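Local coordinates for protein lysyl oxidase (Pichia pastoris, PDB 1W7C) that is a copper- and topaquinone-dependent amine oxidase that probably oxidises primary amines, including the side-chain amines of lysine residues, to aldehydes, at residues 18-23 and 77-82; 13-18 and 297-302; 187-192 and 213-218; 129-134 and 620-625. One frame throughout, in Å; residues are numbered along the deposited sequence. Where two conformers were deposited one is given.

How the interactions relate
The four contacts form two pairs. Interactions 1 and 2 share Thr18, and their centres lie 13 Å apart; Asn19 ND2 also probably bonds Glu299 O (2.8 Å), so the N-terminal loop is held to 77-82 and to 297-302 in succession. Interactions 3 and 4 are 12 Å apart between centres and meet through Glu130, whose OE2 lies 2.7 Å from Thr187 OG1 and whose OE1 lies 2.8 Å from Gly217 N. The pairs stand well apart: interactions 2 and 3 are 49 Å apart between centres, on opposite sides of the chain's centre. Interaction 4 lies in the neighbourhood of Asp358, the predicted proton acceptor, whose side chain is about 11 Å from that of His133, without touching it.

Interaction 1. Residues 18-23 and 77-82; sequences TNIWTS and DLPPRN
CG anti to the backbone N (chi1 -174°) and a bend at chi2 (62°) start the Arg81 side chain on the course that ends with its guanidinium at the carbonyl oxygen of Thr22. The receiving loop is a type I beta turn from Asn19 to Thr22, with an Asx turn inside it: Asn19 OD1 accepts from Trp21 N. Two nitrogens of Arg81 grip one atom end-on, NH1 lying 3.0 Å and NH2 3.3 Å from Thr22 O. Both come from the same face of that carbonyl, NH2 standing 53° out of its plane. NH2 adds a weak bond to Ser23 O at 3.1 Å, while Thr22 CG2 packs beside it. Because Arg81 NE also forms a salt bridge with Glu28, the flat group is held from several directions, which fixes its rotation. An alanine here would probably leave Glu28 without its mate and the carbonyls of Thr22 and Ser23 without their arginine donors. Further along, apolar groups take over between this N-terminal loop and the loop joining helix 65-73 to strand 82-89. Ile20 CG2 meets Leu78 CD2 at 3.8 Å, and Ile20 CD1 reaches Pro79 CG at 4.0 Å, the two side chains crossing at about a right angle. Between the polar and apolar halves sits a water that donates to Ile20 O at 2.7 Å and accepts from Arg81 NH1 at 3.0 Å.

Interaction 2. Residues 13-18 and 297-302; sequences IEAPKT and GDEEYF. Unlike the reference sequence in segment 297-302: Asp298 (reference Glu).
The Tyr301 side chain packs against Ile13, Ala15 and Pro16. Tyr301 CG stands anti to the backbone N (chi1 174°), and the ring beyond it lies against residues 13-16. Over one face lies Pro16 CD, in the conformer described here, 3.6 Å from the ring centroid and 15° off its normal, a CH-pi contact displaced toward the rim. Ile13 comes instead to the edge: its CD1, in the plane of the ring, is 3.6 Å from Tyr301 CE2. Ala15 CB fills in near the base of the side chain, 3.5 Å from Tyr301 CB. An alanine in place of Tyr301 would probably open a gap beneath Pro16 CD and leave Ile13 CD1 without the ring edge it packs on. Glu300 and Tyr301 together face Asp296 in a G1 beta bulge at the start of strand 301-304, in the enzyme domain. The carboxylate of Asp296 ties both segments, accepting from Ala15 N and from Glu299 N. Glu299 CB packs on Ala15 CB at 3.9 Å, and a bend at chi2 (-59°) turns CD toward Thr18, and OE1 lies 3.6 Å from Thr18 CA. A water donates to Glu299 OE2 and makes a weak bond of 3.3 Å with Thr18 OG1. Tyr310 meets the Tyr301 ring obliquely from strand 307-314, and Ile13 also packs on His276 of the second subunit.

Interaction 3. Residues 187-192 and 213-218; sequences TVDYGT and FDMTGR
Phe213 opens the pairing with Asp189 as an antiparallel hydrogen-bonded pair: Phe213 N gives to Asp189 O at 2.9 Å, and Asp189 N returns a bond to Phe213 O at 3.0 Å. The Phe213 CG lies between the backbone N and the carbonyl carbon (chi1 60°), and the two side chains run side by side in the same direction. Asp189 CB sits over one face of the ring, 4.1 Å from its centroid, in a CH-pi contact, with carboxylate and ring planes 49° apart. Asp214 follows as the non-hydrogen-bonded partner of Val188, both side chains on the other face of the sheet. Its OD1 accepts from Thr216 N at 2.9 Å, an Asx turn, and also from Thr216 OG1 at 2.8 Å, both from the same face of the carboxylate. Met215 is already beyond the strand, yet its N still bonds Thr187 O at 2.9 Å, and its CG rests 4.0 Å from Thr187 CG2. At Thr216 a side chain replaces the backbone as acceptor: Thr187 N points almost straight (172°) at OG1, 2.9 Å away. Since that hydroxyl gives its proton to Asp214, the aspartate is likely to strengthen it as an acceptor. Gly217, at positive phi, turns the chain away, its N bonding Glu130. The pair belongs to a five-stranded antiparallel sheet, consistent with the N3-type domain of copper amine oxidases. Strand 170-180 flanks 187-195, strand 224-230 flanks 209-214, and helix 136-150 packs on Phe213 and Met215, with its Lys142 forming a salt bridge to Asp189 OD2.

Interaction 4. Residues 129-134 and 620-625; sequences FEVGHL and TNALYD
Asn621 and Gly132 make the direct polar link: Asn621 ND2 gives a hydrogen bond to Gly132 O at 2.9 Å, with an N-H...O angle of 153°. The acceptor lies slightly off the amide plane, tilted by 18°. Asn621 CG is anti to its own carbonyl carbon (chi1 -58°), beside the backbone N, which places CG 3.8 Å from Gly132 O. Val131 supplies the apolar half. Its CG1 lies against Asn621 O at 3.4 Å, while CB packs 3.9 Å from Ala622 CB and CG2 approaches the same methyl at 4.0 Å. A water lies between the backbones, accepting from Asn621 N at 3.1 Å and probably donating to Val131 O at 2.8 Å. Each partner is presented by a tight turn. Residues 129-130 form a short 3-10 segment, and Gly132 N bonds back to Phe129 O at 3.0 Å; Ala622 is the centre of an inverse gamma turn. A side chain at Gly132 would run into Phe129 O, which suits glycine to this bend. Through these turns the loop between strand 126-128 and helix 136-150 meets a long loop of the enzyme domain between strands 602-606 and 642-654. Farther out, Asn621 OD1 accepts from Gln178 N, so both ends of the amide are engaged and its flip is fixed. The side chains of Asn621 and Val131 also touch strand 170-180, at Pro177 and His180 respectively. On the flank, His133 meets Trp57 edge-to-face, and Leu134 packs on Ser139 and Lys142 of helix 136-150.

Interaction 1. Residues 18-23 and 77-82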
loop_
_atom_site.group_PDB
_atom_site.type_symbol
_atom_site.label_atom_id
_atom_site.label_comp_id
_atom_site.label_asym_id
_atom_site.label_seq_id
_atom_site.Cartn_x
_atom_site.Cartn_y
_atom_site.Cartn_z
ATOM N N THR A 18 6.504 28.560 -20.909
ATOM C CA THR A 18 6.885 29.220 -19.663
ATOM C C THR A 18 6.088 28.640 -18.497
ATOM O O THR A 18 4.873 28.380 -18.632
ATOM C CB THR A 18 6.552 30.731 -19.780
ATOM O OG1 THR A 18 7.396 31.327 -20.783
ATOM C CG2 THR A 18 6.887 31.490 -18.504
ATOM N N ASN A 19 6.719 28.540 -17.340
ATOM C CA ASN A 19 6.017 28.149 -16.149
ATOM C C ASN A 19 5.212 29.329 -15.586
ATOM O O ASN A 19 5.702 30.131 -14.763
ATOM C CB ASN A 19 7.021 27.618 -15.162
ATOM C CG ASN A 19 6.331 27.019 -13.907
ATOM O OD1 ASN A 19 5.193 27.351 -13.544
ATOM N ND2 ASN A 19 7.049 26.144 -13.241
ATOM N N ILE A 20 3.967 29.416 -16.036
ATOM C CA ILE A 20 3.070 30.497 -15.681
ATOM C C ILE A 20 2.507 30.362 -14.264
ATOM O O ILE A 20 1.738 31.210 -13.816
ATOM C CB ILE A 20 1.917 30.595 -16.724
ATOM C CG1 ILE A 20 1.196 29.244 -16.899
ATOM C CG2 ILE A 20 2.502 31.072 -18.057
ATOM C CD1 ILE A 20 -0.094 29.326 -17.670
ATOM N N TRP A 21 2.885 29.280 -13.578
ATOM C CA TRP A 21 2.445 29.029 -12.217
ATOM C C TRP A 21 3.537 29.314 -11.195
ATOM O O TRP A 21 3.295 29.131 -10.005
ATOM C CB TRP A 21 1.943 27.572 -12.068
ATOM C CG TRP A 21 0.987 27.164 -13.126
ATOM C CD1 TRP A 21 -0.353 27.364 -13.129
ATOM C CD2 TRP A 21 1.295 26.518 -14.363
ATOM N NE1 TRP A 21 -0.914 26.865 -14.275
ATOM C CE2 TRP A 21 0.083 26.364 -15.067
ATOM C CE3 TRP A 21 2.477 26.073 -14.966
ATOM C CZ2 TRP A 21 0.012 25.721 -16.284
ATOM C CZ3 TRP A 21 2.406 25.451 -16.188
ATOM C CH2 TRP A 21 1.186 25.293 -16.850
ATOM N N THR A 22 4.713 29.730 -11.653
ATOM C CA THR A 22 5.852 29.773 -10.764
ATOM C C THR A 22 5.735 30.900 -9.736
ATOM O O THR A 22 5.063 31.920 -9.973
ATOM C CB THR A 22 7.143 29.899 -11.620
ATOM O OG1 THR A 22 8.270 29.486 -10.856
ATOM C CG2 THR A 22 7.403 31.354 -12.051
ATOM N N SER A 23 6.426 30.713 -8.609
ATOM C CA SER A 23 6.413 31.713 -7.548
ATOM C C SER A 23 6.989 33.023 -8.042
ATOM O O SER A 23 7.715 33.079 -9.046
ATOM C CB SER A 23 7.204 31.229 -6.324
ATOM O OG SER A 23 8.601 31.170 -6.596
ATOM N N ASP A 77 -1.801 34.256 -25.662
ATOM C CA ASP A 77 -0.945 35.182 -24.923
ATOM C C ASP A 77 -0.601 34.581 -23.574
ATOM O O ASP A 77 -1.402 33.805 -23.012
ATOM C CB ASP A 77 -1.682 36.498 -24.615
ATOM C CG ASP A 77 -1.884 37.395 -25.806
ATOM O OD1 ASP A 77 -1.355 37.100 -26.878
ATOM O OD2 ASP A 77 -2.541 38.454 -25.708
ATOM N N LEU A 78 0.568 34.925 -23.038
ATOM C CA LEU A 78 0.824 34.703 -21.613
ATOM C C LEU A 78 -0.320 35.285 -20.802
ATOM O O LEU A 78 -0.671 36.444 -20.997
ATOM C CB LEU A 78 2.104 35.430 -21.176
ATOM C CG LEU A 78 3.383 34.767 -21.589
ATOM C CD1 LEU A 78 4.541 35.736 -21.440
ATOM C CD2 LEU A 78 3.638 33.508 -20.755
ATOM N N PRO A 79 -0.851 34.534 -19.847
ATOM C CA PRO A 79 -1.799 35.123 -18.915
ATOM C C PRO A 79 -1.169 36.272 -18.140
ATOM O O PRO A 79 0.072 36.276 -17.977
ATOM C CB PRO A 79 -2.140 33.962 -17.986
ATOM C CG PRO A 79 -1.855 32.768 -18.815
ATOM C CD PRO A 79 -0.653 33.088 -19.606
ATOM N N PRO A 80 -1.981 37.216 -17.648
ATOM C CA PRO A 80 -1.430 38.286 -16.810
ATOM C C PRO A 80 -0.682 37.716 -15.603
ATOM O O PRO A 80 -1.084 36.704 -15.005
ATOM C CB PRO A 80 -2.671 39.062 -16.371
ATOM C CG PRO A 80 -3.660 38.802 -17.436
ATOM C CD PRO A 80 -3.427 37.374 -17.858
ATOM N N ARG A 81 0.384 38.405 -15.239
ATOM C CA ARG A 81 1.224 38.091 -14.105
ATOM C C ARG A 81 0.742 38.989 -12.972
ATOM O O ARG A 81 0.873 40.215 -13.037
ATOM C CB ARG A 81 2.691 38.394 -14.443
ATOM C CG ARG A 81 3.647 37.972 -13.402
ATOM C CD ARG A 81 3.674 36.501 -13.145
ATOM N NE ARG A 81 4.850 36.160 -12.361
ATOM C CZ ARG A 81 5.092 34.956 -11.830
ATOM N NH1 ARG A 81 4.275 33.928 -12.048
ATOM N NH2 ARG A 81 6.191 34.757 -11.127
ATOM N N ASN A 82 0.131 38.377 -11.966
ATOM C CA ASN A 82 -0.483 39.083 -10.856
ATOM C C ASN A 82 0.026 38.502 -9.547
ATOM O O ASN A 82 0.358 37.304 -9.469
ATOM C CB ASN A 82 -1.994 38.883 -10.889
ATOM C CG ASN A 82 -2.664 39.584 -12.050
ATOM O OD1 ASN A 82 -2.417 40.756 -12.314
ATOM N ND2 ASN A 82 -3.552 38.870 -12.736
HETATM O O HOH W 1 1.794 33.909 -13.804
#

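Interaction 2. Residues 13-18 and 297-302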
loop_
_atom_site.group_PDB
_atom_site.type_symbol
_atom_site.label_atom_id
_atom_site.label_comp_id
_atom_site.label_asym_id
_atom_site.label_seq_id
_atom_site.Cartn_x
_atom_site.Cartn_y
_atom_site.Cartn_z
ATOM N N ILE A 13 16.970 20.333 -20.520
ATOM C CA ILE A 13 16.111 20.559 -21.661
ATOM C C ILE A 13 15.448 21.907 -21.578
ATOM O O ILE A 13 15.474 22.564 -20.529
ATOM C CB ILE A 13 15.067 19.449 -21.764
ATOM C CG1 ILE A 13 14.274 19.333 -20.434
ATOM C CG2 ILE A 13 15.761 18.151 -22.165
ATOM C CD1 ILE A 13 12.945 18.661 -20.502
ATOM N N GLU A 14 14.826 22.317 -22.682
ATOM C CA GLU A 14 13.998 23.522 -22.694
ATOM C C GLU A 14 12.516 23.154 -22.604
ATOM O O GLU A 14 12.033 22.307 -23.372
ATOM C CB GLU A 14 14.319 24.363 -23.958
ATOM C CG GLU A 14 15.646 25.107 -23.923
ATOM C CD GLU A 14 15.731 26.182 -24.982
ATOM O OE1 GLU A 14 15.926 25.828 -26.165
ATOM O OE2 GLU A 14 15.601 27.379 -24.638
ATOM N N ALA A 15 11.807 23.724 -21.611
ATOM C CA ALA A 15 10.392 23.490 -21.390
ATOM C C ALA A 15 9.627 23.924 -22.637
ATOM O O ALA A 15 10.076 24.871 -23.346
ATOM C CB ALA A 15 9.925 24.263 -20.223
ATOM N N PRO A 16 8.552 23.216 -22.973
ATOM C CA PRO A 16 7.695 23.608 -24.103
ATOM C C PRO A 16 7.146 25.033 -24.000
ATOM O O PRO A 16 6.964 25.699 -25.019
ATOM C CB PRO A 16 6.562 22.580 -24.048
ATOM C CG PRO A 16 7.156 21.413 -23.369
ATOM C CD PRO A 16 8.115 21.955 -22.357
ATOM N N LYS A 17 6.838 25.459 -22.786
ATOM C CA LYS A 17 6.248 26.758 -22.515
ATOM C C LYS A 17 6.861 27.331 -21.248
ATOM O O LYS A 17 7.674 26.675 -20.594
ATOM C CB LYS A 17 4.744 26.625 -22.360
ATOM C CG LYS A 17 4.031 26.142 -23.616
ATOM C CD LYS A 17 3.797 27.280 -24.609
ATOM C CE LYS A 17 3.189 26.826 -25.947
ATOM N NZ LYS A 17 2.454 27.956 -26.688
ATOM N N THR A 18 6.504 28.560 -20.909
ATOM C CA THR A 18 6.885 29.220 -19.663
ATOM C C THR A 18 6.088 28.640 -18.497
ATOM O O THR A 18 4.873 28.380 -18.632
ATOM C CB THR A 18 6.552 30.731 -19.780
ATOM O OG1 THR A 18 7.396 31.327 -20.783
ATOM C CG2 THR A 18 6.887 31.490 -18.504
ATOM N N GLY A 297 16.010 24.172 -15.729
ATOM C CA GLY A 297 16.241 24.735 -14.409
ATOM C C GLY A 297 15.499 26.032 -14.153
ATOM O O GLY A 297 15.045 26.278 -13.050
ATOM N N ASP A 298 15.375 26.856 -15.178
ATOM C CA ASP A 298 14.688 28.153 -15.058
ATOM C C ASP A 298 13.167 27.985 -14.970
ATOM O O ASP A 298 12.498 28.748 -14.282
ATOM C CB ASP A 298 15.013 29.060 -16.249
ATOM C CG ASP A 298 16.358 29.703 -16.153
ATOM O OD1 ASP A 298 17.159 29.432 -15.220
ATOM O OD2 ASP A 298 16.708 30.539 -17.003
ATOM N N GLU A 299 12.631 26.974 -15.650
ATOM C CA GLU A 299 11.193 26.799 -15.720
ATOM C C GLU A 299 10.644 25.724 -14.775
ATOM O O GLU A 299 9.438 25.567 -14.674
ATOM C CB GLU A 299 10.742 26.502 -17.153
ATOM C CG GLU A 299 11.119 27.558 -18.183
ATOM C CD GLU A 299 10.553 28.938 -17.888
ATOM O OE1 GLU A 299 9.550 29.097 -17.176
ATOM O OE2 GLU A 299 11.122 29.912 -18.388
ATOM N N GLU A 300 11.523 25.025 -14.081
ATOM C CA GLU A 300 11.128 23.916 -13.227
ATOM C C GLU A 300 10.130 22.984 -13.979
ATOM O O GLU A 300 9.070 22.618 -13.499
ATOM C CB GLU A 300 10.563 24.394 -11.859
ATOM C CG GLU A 300 11.775 24.788 -10.994
ATOM C CD GLU A 300 11.338 25.374 -9.682
ATOM O OE1 GLU A 300 11.339 24.653 -8.648
ATOM O OE2 GLU A 300 10.915 26.560 -9.704
ATOM N N TYR A 301 10.591 22.613 -15.176
ATOM C CA TYR A 301 9.915 21.637 -16.026
ATOM C C TYR A 301 10.771 20.380 -16.038
ATOM O O TYR A 301 12.003 20.466 -16.141
ATOM C CB TYR A 301 9.744 22.185 -17.447
ATOM C CG TYR A 301 9.177 21.167 -18.400
ATOM C CD1 TYR A 301 7.802 20.947 -18.483
ATOM C CD2 TYR A 301 9.999 20.420 -19.221
ATOM C CE1 TYR A 301 7.276 20.012 -19.340
ATOM C CE2 TYR A 301 9.478 19.458 -20.080
ATOM C CZ TYR A 301 8.111 19.273 -20.159
ATOM O OH TYR A 301 7.570 18.315 -21.000
ATOM N N PHE A 302 10.123 19.227 -15.866
ATOM C CA PHE A 302 10.794 17.936 -15.717
ATOM C C PHE A 302 10.279 16.956 -16.762
ATOM O O PHE A 302 9.105 16.987 -17.093
ATOM C CB PHE A 302 10.480 17.381 -14.311
ATOM C CG PHE A 302 11.100 18.192 -13.237
ATOM C CD1 PHE A 302 10.450 19.296 -12.719
ATOM C CD2 PHE A 302 12.384 17.918 -12.785
ATOM C CE1 PHE A 302 11.095 20.108 -11.797
ATOM C CE2 PHE A 302 13.000 18.724 -11.873
ATOM C CZ PHE A 302 12.376 19.796 -11.376
HETATM O O HOH W 2 10.286 32.094 -19.339
#

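Interaction 3. Residues 187-192 and 213-218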
loop_
_atom_site.group_PDB
_atom_site.type_symbol
_atom_site.label_atom_id
_atom_site.label_comp_id
_atom_site.label_asym_id
_atom_site.label_seq_id
_atom_site.Cartn_x
_atom_site.Cartn_y
_atom_site.Cartn_z
ATOM N N THR A 187 -14.242 36.004 21.895
ATOM C CA THR A 187 -13.208 35.103 21.445
ATOM C C THR A 187 -12.469 34.597 22.652
ATOM O O THR A 187 -11.881 35.375 23.400
ATOM C CB THR A 187 -12.255 35.828 20.491
ATOM O OG1 THR A 187 -13.028 36.379 19.412
ATOM C CG2 THR A 187 -11.169 34.873 19.897
ATOM N N VAL A 188 -12.504 33.279 22.825
ATOM C CA VAL A 188 -11.799 32.618 23.913
ATOM C C VAL A 188 -10.812 31.592 23.378
ATOM O O VAL A 188 -10.786 31.275 22.193
ATOM C CB VAL A 188 -12.781 31.988 24.929
ATOM C CG1 VAL A 188 -13.758 33.021 25.420
ATOM C CG2 VAL A 188 -13.518 30.800 24.297
ATOM N N ASP A 189 -9.982 31.092 24.271
ATOM C CA ASP A 189 -8.973 30.117 23.885
ATOM C C ASP A 189 -8.542 29.352 25.136
ATOM O O ASP A 189 -8.530 29.908 26.237
ATOM C CB ASP A 189 -7.789 30.873 23.223
ATOM C CG ASP A 189 -6.880 30.014 22.386
ATOM O OD1 ASP A 189 -7.178 28.806 22.147
ATOM O OD2 ASP A 189 -5.838 30.499 21.867
ATOM N N TYR A 190 -8.240 28.083 24.956
ATOM C CA TYR A 190 -7.726 27.250 26.019
ATOM C C TYR A 190 -6.209 27.131 25.855
ATOM O O TYR A 190 -5.642 27.501 24.836
ATOM C CB TYR A 190 -8.380 25.870 25.977
ATOM C CG TYR A 190 -9.835 25.879 26.423
ATOM C CD1 TYR A 190 -10.854 26.152 25.525
ATOM C CD2 TYR A 190 -10.199 25.611 27.736
ATOM C CE1 TYR A 190 -12.175 26.151 25.921
ATOM C CE2 TYR A 190 -11.540 25.587 28.142
ATOM C CZ TYR A 190 -12.518 25.853 27.225
ATOM O OH TYR A 190 -13.830 25.821 27.644
ATOM N N GLY A 191 -5.564 26.616 26.884
ATOM C CA GLY A 191 -4.130 26.422 26.868
ATOM C C GLY A 191 -3.651 25.437 27.906
ATOM O O GLY A 191 -4.437 24.966 28.747
ATOM N N THR A 192 -2.370 25.085 27.793
ATOM C CA THR A 192 -1.753 24.198 28.760
ATOM C C THR A 192 -0.294 24.528 28.928
ATOM O O THR A 192 0.214 25.455 28.286
ATOM C CB THR A 192 -1.949 22.716 28.338
ATOM O OG1 THR A 192 -1.636 21.854 29.440
ATOM C CG2 THR A 192 -1.005 22.311 27.185
ATOM N N PHE A 213 -8.914 31.595 28.557
ATOM C CA PHE A 213 -8.900 33.052 28.584
ATOM C C PHE A 213 -9.772 33.661 27.501
ATOM O O PHE A 213 -10.085 33.033 26.505
ATOM C CB PHE A 213 -7.467 33.615 28.542
ATOM C CG PHE A 213 -6.669 33.221 27.321
ATOM C CD1 PHE A 213 -6.543 34.092 26.260
ATOM C CD2 PHE A 213 -6.002 31.987 27.252
ATOM C CE1 PHE A 213 -5.768 33.755 25.162
ATOM C CE2 PHE A 213 -5.235 31.640 26.141
ATOM C CZ PHE A 213 -5.123 32.521 25.100
ATOM N N ASP A 214 -10.237 34.862 27.790
ATOM C CA ASP A 214 -10.976 35.696 26.867
ATOM C C ASP A 214 -9.988 36.699 26.272
ATOM O O ASP A 214 -9.323 37.462 27.003
ATOM C CB ASP A 214 -12.085 36.440 27.597
ATOM C CG ASP A 214 -12.955 37.210 26.658
ATOM O OD1 ASP A 214 -12.438 38.075 25.968
ATOM O OD2 ASP A 214 -14.185 37.047 26.581
ATOM N N MET A 215 -9.855 36.667 24.952
ATOM C CA MET A 215 -8.948 37.544 24.208
ATOM C C MET A 215 -9.730 38.362 23.174
ATOM O O MET A 215 -9.230 38.634 22.074
ATOM C CB MET A 215 -7.838 36.705 23.537
ATOM C CG MET A 215 -8.364 35.545 22.713
ATOM S SD MET A 215 -7.111 34.764 21.670
ATOM C CE MET A 215 -6.741 36.104 20.526
ATOM N N THR A 216 -10.926 38.811 23.559
ATOM C CA THR A 216 -11.792 39.580 22.650
ATOM C C THR A 216 -11.240 40.988 22.439
ATOM O O THR A 216 -10.858 41.661 23.384
ATOM C CB THR A 216 -13.205 39.682 23.219
ATOM O OG1 THR A 216 -13.715 38.369 23.513
ATOM C CG2 THR A 216 -14.191 40.282 22.181
ATOM N N GLY A 217 -11.193 41.408 21.183
ATOM C CA GLY A 217 -10.883 42.779 20.822
ATOM C C GLY A 217 -9.395 43.047 20.710
ATOM O O GLY A 217 -8.569 42.235 21.110
ATOM N N ARG A 218 -9.062 44.236 20.211
ATOM C CA ARG A 218 -7.693 44.640 19.911
ATOM C C ARG A 218 -6.968 45.281 21.094
ATOM O O ARG A 218 -5.796 45.563 20.998
ATOM C CB ARG A 218 -7.706 45.632 18.743
ATOM C CG ARG A 218 -8.140 45.013 17.434
ATOM C CD ARG A 218 -7.861 45.887 16.235
ATOM N NE ARG A 218 -8.611 47.149 16.262
ATOM C CZ ARG A 218 -8.331 48.191 15.503
ATOM N NH1 ARG A 218 -7.292 48.151 14.672
ATOM N NH2 ARG A 218 -9.093 49.277 15.552
#

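Interaction 4. Residues 129-134 and 620-625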
loop_
_atom_site.group_PDB
_atom_site.type_symbol
_atom_site.label_atom_id
_atom_site.label_comp_id
_atom_site.label_asym_id
_atom_site.label_seq_id
_atom_site.Cartn_x
_atom_site.Cartn_y
_atom_site.Cartn_z
ATOM N N PHE A 129 -10.726 40.928 12.445
ATOM C CA PHE A 129 -9.732 40.694 13.474
ATOM C C PHE A 129 -10.069 39.491 14.367
ATOM O O PHE A 129 -9.200 38.679 14.660
ATOM C CB PHE A 129 -9.587 41.947 14.351
ATOM C CG PHE A 129 -8.563 41.786 15.445
ATOM C CD1 PHE A 129 -7.213 41.987 15.180
ATOM C CD2 PHE A 129 -8.949 41.413 16.735
ATOM C CE1 PHE A 129 -6.286 41.830 16.157
ATOM C CE2 PHE A 129 -8.010 41.269 17.721
ATOM C CZ PHE A 129 -6.677 41.475 17.433
ATOM N N GLU A 130 -11.313 39.409 14.847
ATOM C CA GLU A 130 -11.679 38.349 15.790
ATOM C C GLU A 130 -11.391 36.946 15.271
ATOM O O GLU A 130 -11.071 36.085 16.073
ATOM C CB GLU A 130 -13.129 38.422 16.244
ATOM C CG GLU A 130 -13.466 39.625 17.129
ATOM C CD GLU A 130 -12.498 39.845 18.292
ATOM O OE1 GLU A 130 -12.107 40.998 18.530
ATOM O OE2 GLU A 130 -12.173 38.871 19.011
ATOM N N VAL A 131 -11.504 36.742 13.958
ATOM C CA VAL A 131 -11.287 35.436 13.324
ATOM C C VAL A 131 -10.014 35.475 12.458
ATOM O O VAL A 131 -9.837 34.705 11.520
ATOM C CB VAL A 131 -12.517 34.972 12.500
ATOM C CG1 VAL A 131 -13.700 34.701 13.392
ATOM C CG2 VAL A 131 -12.882 35.949 11.401
ATOM N N GLY A 132 -9.112 36.360 12.821
ATOM C CA GLY A 132 -7.944 36.651 12.039
ATOM C C GLY A 132 -6.902 35.526 12.043
ATOM O O GLY A 132 -7.008 34.523 12.761
ATOM N N HIS A 133 -5.894 35.692 11.210
ATOM C CA HIS A 133 -4.754 34.786 11.185
ATOM C C HIS A 133 -3.982 34.904 12.491
ATOM O O HIS A 133 -3.767 36.017 13.023
ATOM C CB HIS A 133 -3.847 35.138 10.016
ATOM C CG HIS A 133 -2.704 34.198 9.838
ATOM N ND1 HIS A 133 -2.877 32.860 9.600
ATOM C CD2 HIS A 133 -1.371 34.396 9.924
ATOM C CE1 HIS A 133 -1.693 32.278 9.509
ATOM N NE2 HIS A 133 -0.766 33.181 9.745
ATOM N N LEU A 134 -3.538 33.768 13.001
ATOM C CA LEU A 134 -2.642 33.737 14.146
ATOM C C LEU A 134 -1.246 34.097 13.667
ATOM O O LEU A 134 -0.408 33.233 13.400
ATOM C CB LEU A 134 -2.667 32.353 14.799
ATOM C CG LEU A 134 -1.813 32.184 16.059
ATOM C CD1 LEU A 134 -2.196 33.187 17.156
ATOM C CD2 LEU A 134 -1.917 30.746 16.587
ATOM N N THR A 620 -8.810 28.752 9.528
ATOM C CA THR A 620 -8.886 27.964 10.760
ATOM C C THR A 620 -9.642 28.611 11.918
ATOM O O THR A 620 -10.398 27.928 12.612
ATOM C CB THR A 620 -7.492 27.500 11.193
ATOM O OG1 THR A 620 -7.571 26.512 12.224
ATOM C CG2 THR A 620 -6.616 28.605 11.757
ATOM N N ASN A 621 -9.465 29.930 12.123
ATOM C CA ASN A 621 -10.180 30.636 13.216
ATOM C C ASN A 621 -11.549 31.171 12.844
ATOM O O ASN A 621 -12.286 31.647 13.710
ATOM C CB ASN A 621 -9.304 31.747 13.781
ATOM C CG ASN A 621 -7.984 31.238 14.304
ATOM O OD1 ASN A 621 -7.951 30.285 15.102
ATOM N ND2 ASN A 621 -6.887 31.839 13.856
ATOM N N ALA A 622 -11.884 31.123 11.567
ATOM C CA ALA A 622 -13.165 31.641 11.087
ATOM C C ALA A 622 -14.173 30.497 11.066
ATOM O O ALA A 622 -14.471 29.894 10.028
ATOM C CB ALA A 622 -12.987 32.280 9.705
ATOM N N LEU A 623 -14.666 30.154 12.258
ATOM C CA LEU A 623 -15.275 28.852 12.473
ATOM C C LEU A 623 -16.582 28.651 11.707
ATOM O O LEU A 623 -16.878 27.544 11.284
ATOM C CB LEU A 623 -15.526 28.632 13.964
ATOM C CG LEU A 623 -14.308 28.634 14.900
ATOM C CD1 LEU A 623 -14.748 28.480 16.360
ATOM C CD2 LEU A 623 -13.264 27.564 14.500
ATOM N N TYR A 624 -17.367 29.719 11.560
ATOM C CA TYR A 624 -18.695 29.658 10.972
ATOM C C TYR A 624 -18.778 30.284 9.569
ATOM O O TYR A 624 -19.609 29.881 8.748
ATOM C CB TYR A 624 -19.752 30.251 11.935
ATOM C CG TYR A 624 -19.825 29.427 13.193
ATOM C CD1 TYR A 624 -19.063 29.770 14.313
ATOM C CD2 TYR A 624 -20.556 28.260 13.234
ATOM C CE1 TYR A 624 -19.054 28.978 15.447
ATOM C CE2 TYR A 624 -20.575 27.458 14.385
ATOM C CZ TYR A 624 -19.827 27.826 15.490
ATOM O OH TYR A 624 -19.800 27.019 16.612
ATOM N N ASP A 625 -17.925 31.274 9.312
ATOM C CA ASP A 625 -17.889 32.007 8.048
ATOM C C ASP A 625 -16.486 32.063 7.444
ATOM O O ASP A 625 -15.954 33.147 7.199
ATOM C CB ASP A 625 -18.450 33.437 8.252
ATOM C CG ASP A 625 -18.633 34.180 6.960
ATOM O OD1 ASP A 625 -18.623 35.429 6.983
ATOM O OD2 ASP A 625 -18.812 33.596 5.879
HETATM O O HOH W 3 -8.541 32.394 10.490
#